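Long-range contact in glycosyl transferase (Staphylococcus aureus, PDB 5TZJ), which belongs to the glycosyl transferase family 2 proteins and is modelled here with uridine-diphosphate-N-acetylglucosamine bound in its pocket: residues S92-N97 with Y201-R206. Sequence-based numbering, arbitrary orientation.
Sequences SDDYIN and YYATKR. With UD1 (uridine-diphosphate-N-acetylglucosamine), chain C.
Asp-94 and Tyr-201 meet at the buried heart of this contact, an example of how one buried carboxylate can clamp two residues of a facing strand and the loop after it. The phenol OH gives its proton to the anti lone pair of OD2 (Tyr-201 OH to Asp-94 OD2 2.5 Å), with the carboxylate turned 79° from the ring plane; the backbone N-H of Asp-91 also hydrogen-bonds to this hydroxyl. The other oxygen takes the amide of Thr-204 from above the carboxylate plane (Thr-204 N to Asp-94 OD1 3.1 Å). A water lies within hydrogen-bonding range of both Asp-94 OD1 and Thr-204 O, and may bridge them. Placing CG beside the backbone N (chi1 -59°) lets the Asp-94 side chain span both residues.

Beyond it the backbones pair antiparallel: Tyr-95 and Tyr-202 form a hydrogen-bonded pair, Tyr-202 N to Tyr-95 O being 2.9 Å. On their partly exposed face of the sheet, CB of Tyr-202 sits closely over the Tyr-95 ring in a CH-pi contact, 3.8 Å from its centroid, while the two rings are nearly parallel but slid apart, barely overlapping. On the buried face Ile-96 CG2 only lightly touches Tyr-201 CD2, at 4.1 Å.

Partly exposed Arg-206 is held more loosely than Asp-94. It forms a salt bridge whose Arg-206 NE-H to Asp-93 OD2 hydrogen bond (3.0 Å) is weak, bent to 129° at the hydrogen; NH2 bonds weakly to two phosphate oxygens, and NH1 to Glu-209 O. Ser-92 N holds O3B of the bound uridine-diphosphate-N-acetylglucosamine firmly (2.8 Å). Ser-92 and Asp-93, which follow strand 86-89 of the family 2 glycosyl transferase region, thus line the pocket with Arg-206, and the strand pair sets these facing loops beside the ligand.

Helix 16-24 touches Ile-96 and Tyr-95 through Leu-23 and Ser-22, and strand 115-122 runs parallel to 201-203, joining the pair to the mixed sheet.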
loop_
_atom_site.group_PDB
_atom_site.type_symbol
_atom_site.label_atom_id
_atom_site.label_comp_id
_atom_site.label_asym_id
_atom_site.label_seq_id
_atom_site.Cartn_x
_atom_site.Cartn_y
_atom_site.Cartn_z
ATOM N N SER A 92 -8.680 -12.661 -2.914
ATOM C CA SER A 92 -9.359 -13.893 -3.289
ATOM C C SER A 92 -8.464 -14.848 -4.070
ATOM O O SER A 92 -8.729 -16.057 -4.088
ATOM C CB SER A 92 -10.620 -13.553 -4.087
ATOM O OG SER A 92 -10.296 -12.875 -5.282
ATOM N N ASP A 93 -7.423 -14.342 -4.727
ATOM C CA ASP A 93 -6.502 -15.154 -5.506
ATOM C C ASP A 93 -5.226 -15.493 -4.740
ATOM O O ASP A 93 -4.279 -16.019 -5.340
ATOM C CB ASP A 93 -6.158 -14.426 -6.805
ATOM C CG ASP A 93 -5.634 -13.007 -6.549
ATOM O OD1 ASP A 93 -5.647 -12.574 -5.365
ATOM O OD2 ASP A 93 -5.242 -12.312 -7.517
ATOM N N ASP A 94 -5.170 -15.210 -3.438
ATOM C CA ASP A 94 -3.994 -15.544 -2.620
ATOM C C ASP A 94 -4.348 -16.668 -1.639
ATOM O O ASP A 94 -5.476 -17.155 -1.602
ATOM C CB ASP A 94 -3.467 -14.300 -1.895
ATOM C CG ASP A 94 -3.068 -13.181 -2.863
ATOM O OD1 ASP A 94 -2.716 -13.505 -4.023
ATOM O OD2 ASP A 94 -3.131 -11.988 -2.470
ATOM N N TYR A 95 -3.368 -17.100 -0.851
ATOM C CA TYR A 95 -3.633 -18.033 0.238
ATOM C C TYR A 95 -2.577 -17.815 1.310
ATOM O O TYR A 95 -1.660 -17.007 1.144
ATOM C CB TYR A 95 -3.674 -19.500 -0.250
ATOM C CG TYR A 95 -2.515 -19.886 -1.143
ATOM C CD1 TYR A 95 -2.549 -19.612 -2.502
ATOM C CD2 TYR A 95 -1.390 -20.527 -0.626
ATOM C CE1 TYR A 95 -1.492 -19.946 -3.318
ATOM C CE2 TYR A 95 -0.338 -20.877 -1.443
ATOM C CZ TYR A 95 -0.400 -20.565 -2.788
ATOM O OH TYR A 95 0.638 -20.907 -3.627
ATOM N N ILE A 96 -2.722 -18.530 2.433
ATOM C CA ILE A 96 -1.883 -18.284 3.601
ATOM C C ILE A 96 -1.367 -19.612 4.163
ATOM O O ILE A 96 -1.959 -20.679 3.961
ATOM C CB ILE A 96 -2.629 -17.463 4.691
ATOM C CG1 ILE A 96 -3.830 -18.228 5.244
ATOM C CG2 ILE A 96 -3.146 -16.104 4.118
ATOM C CD1 ILE A 96 -4.408 -17.628 6.513
ATOM N N ASN A 97 -0.231 -19.529 4.857
ATOM C CA ASN A 97 0.387 -20.700 5.477
ATOM C C ASN A 97 -0.529 -21.295 6.540
ATOM O O ASN A 97 -1.279 -20.584 7.209
ATOM C CB ASN A 97 1.729 -20.293 6.110
ATOM C CG ASN A 97 2.514 -21.472 6.649
ATOM O OD1 ASN A 97 2.046 -22.232 7.509
ATOM N ND2 ASN A 97 3.728 -21.632 6.138
ATOM N N TYR A 201 2.107 -15.144 3.897
ATOM C CA TYR A 201 1.157 -14.657 2.908
ATOM C C TYR A 201 1.685 -14.990 1.504
ATOM O O TYR A 201 2.681 -14.409 1.042
ATOM C CB TYR A 201 0.912 -13.154 3.106
ATOM C CG TYR A 201 -0.260 -12.672 2.284
ATOM C CD1 TYR A 201 -0.111 -12.406 0.935
ATOM C CD2 TYR A 201 -1.534 -12.535 2.844
ATOM C CE1 TYR A 201 -1.192 -12.038 0.161
ATOM C CE2 TYR A 201 -2.602 -12.133 2.081
ATOM C CZ TYR A 201 -2.428 -11.894 0.738
ATOM O OH TYR A 201 -3.501 -11.508 -0.042
ATOM N N TYR A 202 1.000 -15.892 0.809
ATOM C CA TYR A 202 1.340 -16.218 -0.575
ATOM C C TYR A 202 0.520 -15.371 -1.542
ATOM O O TYR A 202 -0.721 -15.455 -1.577
ATOM C CB TYR A 202 1.124 -17.708 -0.852
ATOM C CG TYR A 202 1.946 -18.580 0.041
ATOM C CD1 TYR A 202 1.440 -19.026 1.253
ATOM C CD2 TYR A 202 3.228 -18.945 -0.310
ATOM C CE1 TYR A 202 2.185 -19.835 2.093
ATOM C CE2 TYR A 202 3.991 -19.766 0.523
ATOM C CZ TYR A 202 3.462 -20.198 1.725
ATOM O OH TYR A 202 4.197 -20.997 2.557
ATOM N N ALA A 203 1.210 -14.577 -2.345
ATOM C CA ALA A 203 0.583 -13.701 -3.323
ATOM C C ALA A 203 0.843 -14.278 -4.715
ATOM O O ALA A 203 1.998 -14.490 -5.104
ATOM C CB ALA A 203 1.115 -12.275 -3.177
ATOM N N THR A 204 -0.234 -14.577 -5.438
ATOM C CA THR A 204 -0.161 -15.208 -6.743
ATOM C C THR A 204 -0.178 -14.171 -7.865
ATOM O O THR A 204 -0.451 -12.987 -7.658
ATOM C CB THR A 204 -1.329 -16.173 -6.926
ATOM O OG1 THR A 204 -2.562 -15.479 -6.646
ATOM C CG2 THR A 204 -1.183 -17.376 -6.000
ATOM N N LYS A 205 0.112 -14.642 -9.077
ATOM C CA LYS A 205 -0.198 -13.904 -10.301
ATOM C C LYS A 205 -0.980 -14.832 -11.229
ATOM O O LYS A 205 -0.396 -15.570 -12.031
ATOM C CB LYS A 205 1.053 -13.358 -10.974
ATOM C CG LYS A 205 0.835 -11.931 -11.469
ATOM C CD LYS A 205 0.155 -11.069 -10.368
ATOM C CE LYS A 205 -0.217 -9.672 -10.849
ATOM N NZ LYS A 205 0.910 -8.988 -11.535
ATOM N N ARG A 206 -2.306 -14.795 -11.095
ATOM C CA ARG A 206 -3.213 -15.390 -12.069
ATOM C C ARG A 206 -3.435 -14.367 -13.188
ATOM O O ARG A 206 -2.773 -13.326 -13.240
ATOM C CB ARG A 206 -4.499 -15.851 -11.378
ATOM C CG ARG A 206 -5.108 -14.870 -10.360
ATOM C CD ARG A 206 -6.113 -13.924 -11.011
ATOM N NE ARG A 206 -6.527 -12.834 -10.128
ATOM C CZ ARG A 206 -6.845 -11.614 -10.561
ATOM N NH1 ARG A 206 -6.778 -11.345 -11.860
ATOM N NH2 ARG A 206 -7.217 -10.663 -9.707
HETATM C "C1'" UD1 C . -2.911 -5.721 -5.187
HETATM C "C2'" UD1 C . -2.946 -5.727 -3.664
HETATM C "C3'" UD1 C . -4.385 -5.687 -3.272
HETATM C "C4'" UD1 C . -4.870 -4.316 -3.591
HETATM C "C5'" UD1 C . -4.940 -4.196 -5.115
HETATM C "C6'" UD1 C . -5.389 -2.822 -5.519
HETATM C "C7'" UD1 C . -0.849 -6.824 -2.827
HETATM C "C8'" UD1 C . -0.111 -5.525 -3.100
HETATM N "N2'" UD1 C . -2.255 -6.930 -3.124
HETATM O "O1'" UD1 C . -3.491 -6.905 -5.592
HETATM O "O3'" UD1 C . -4.593 -6.060 -1.880
HETATM O "O4'" UD1 C . -6.135 -4.100 -2.997
HETATM O "O5'" UD1 C . -3.607 -4.483 -5.714
HETATM O "O6'" UD1 C . -4.721 -1.858 -4.742
HETATM O "O7'" UD1 C . -0.288 -7.765 -2.394
HETATM N N1 UD1 C . -11.953 -7.110 -5.944
HETATM C C2 UD1 C . -13.297 -6.635 -5.510
HETATM N N3 UD1 C . -14.120 -5.760 -6.404
HETATM C C4 UD1 C . -13.573 -5.372 -7.700
HETATM C C5 UD1 C . -12.209 -5.831 -8.121
HETATM C C6 UD1 C . -11.407 -6.699 -7.226
HETATM O O2 UD1 C . -13.713 -6.959 -4.464
HETATM O O4 UD1 C . -14.226 -4.679 -8.410
HETATM C C1B UD1 C . -11.172 -7.903 -5.029
HETATM C C2B UD1 C . -10.447 -9.197 -5.696
HETATM O "O2'" UD1 C . -11.426 -10.307 -5.778
HETATM C C3B UD1 C . -9.402 -9.428 -4.903
HETATM C C4B UD1 C . -8.990 -8.055 -4.333
HETATM O O4B UD1 C . -10.190 -7.123 -4.581
HETATM O O3B UD1 C . -9.787 -10.260 -3.706
HETATM C C5B UD1 C . -7.855 -7.463 -4.961
HETATM O O5B UD1 C . -8.104 -7.301 -6.331
HETATM P PA UD1 C . -6.962 -7.903 -7.358
HETATM O O1A UD1 C . -7.496 -7.933 -8.767
HETATM O O2A UD1 C . -6.525 -9.281 -6.893
HETATM O O3A UD1 C . -5.692 -6.835 -7.189
HETATM P PB UD1 C . -4.075 -7.174 -7.116
HETATM O O1B UD1 C . -3.729 -8.599 -7.486
HETATM O O2B UD1 C . -3.549 -6.231 -8.187
HETATM O O HOH W 1 -2.623 -11.589 -6.143
#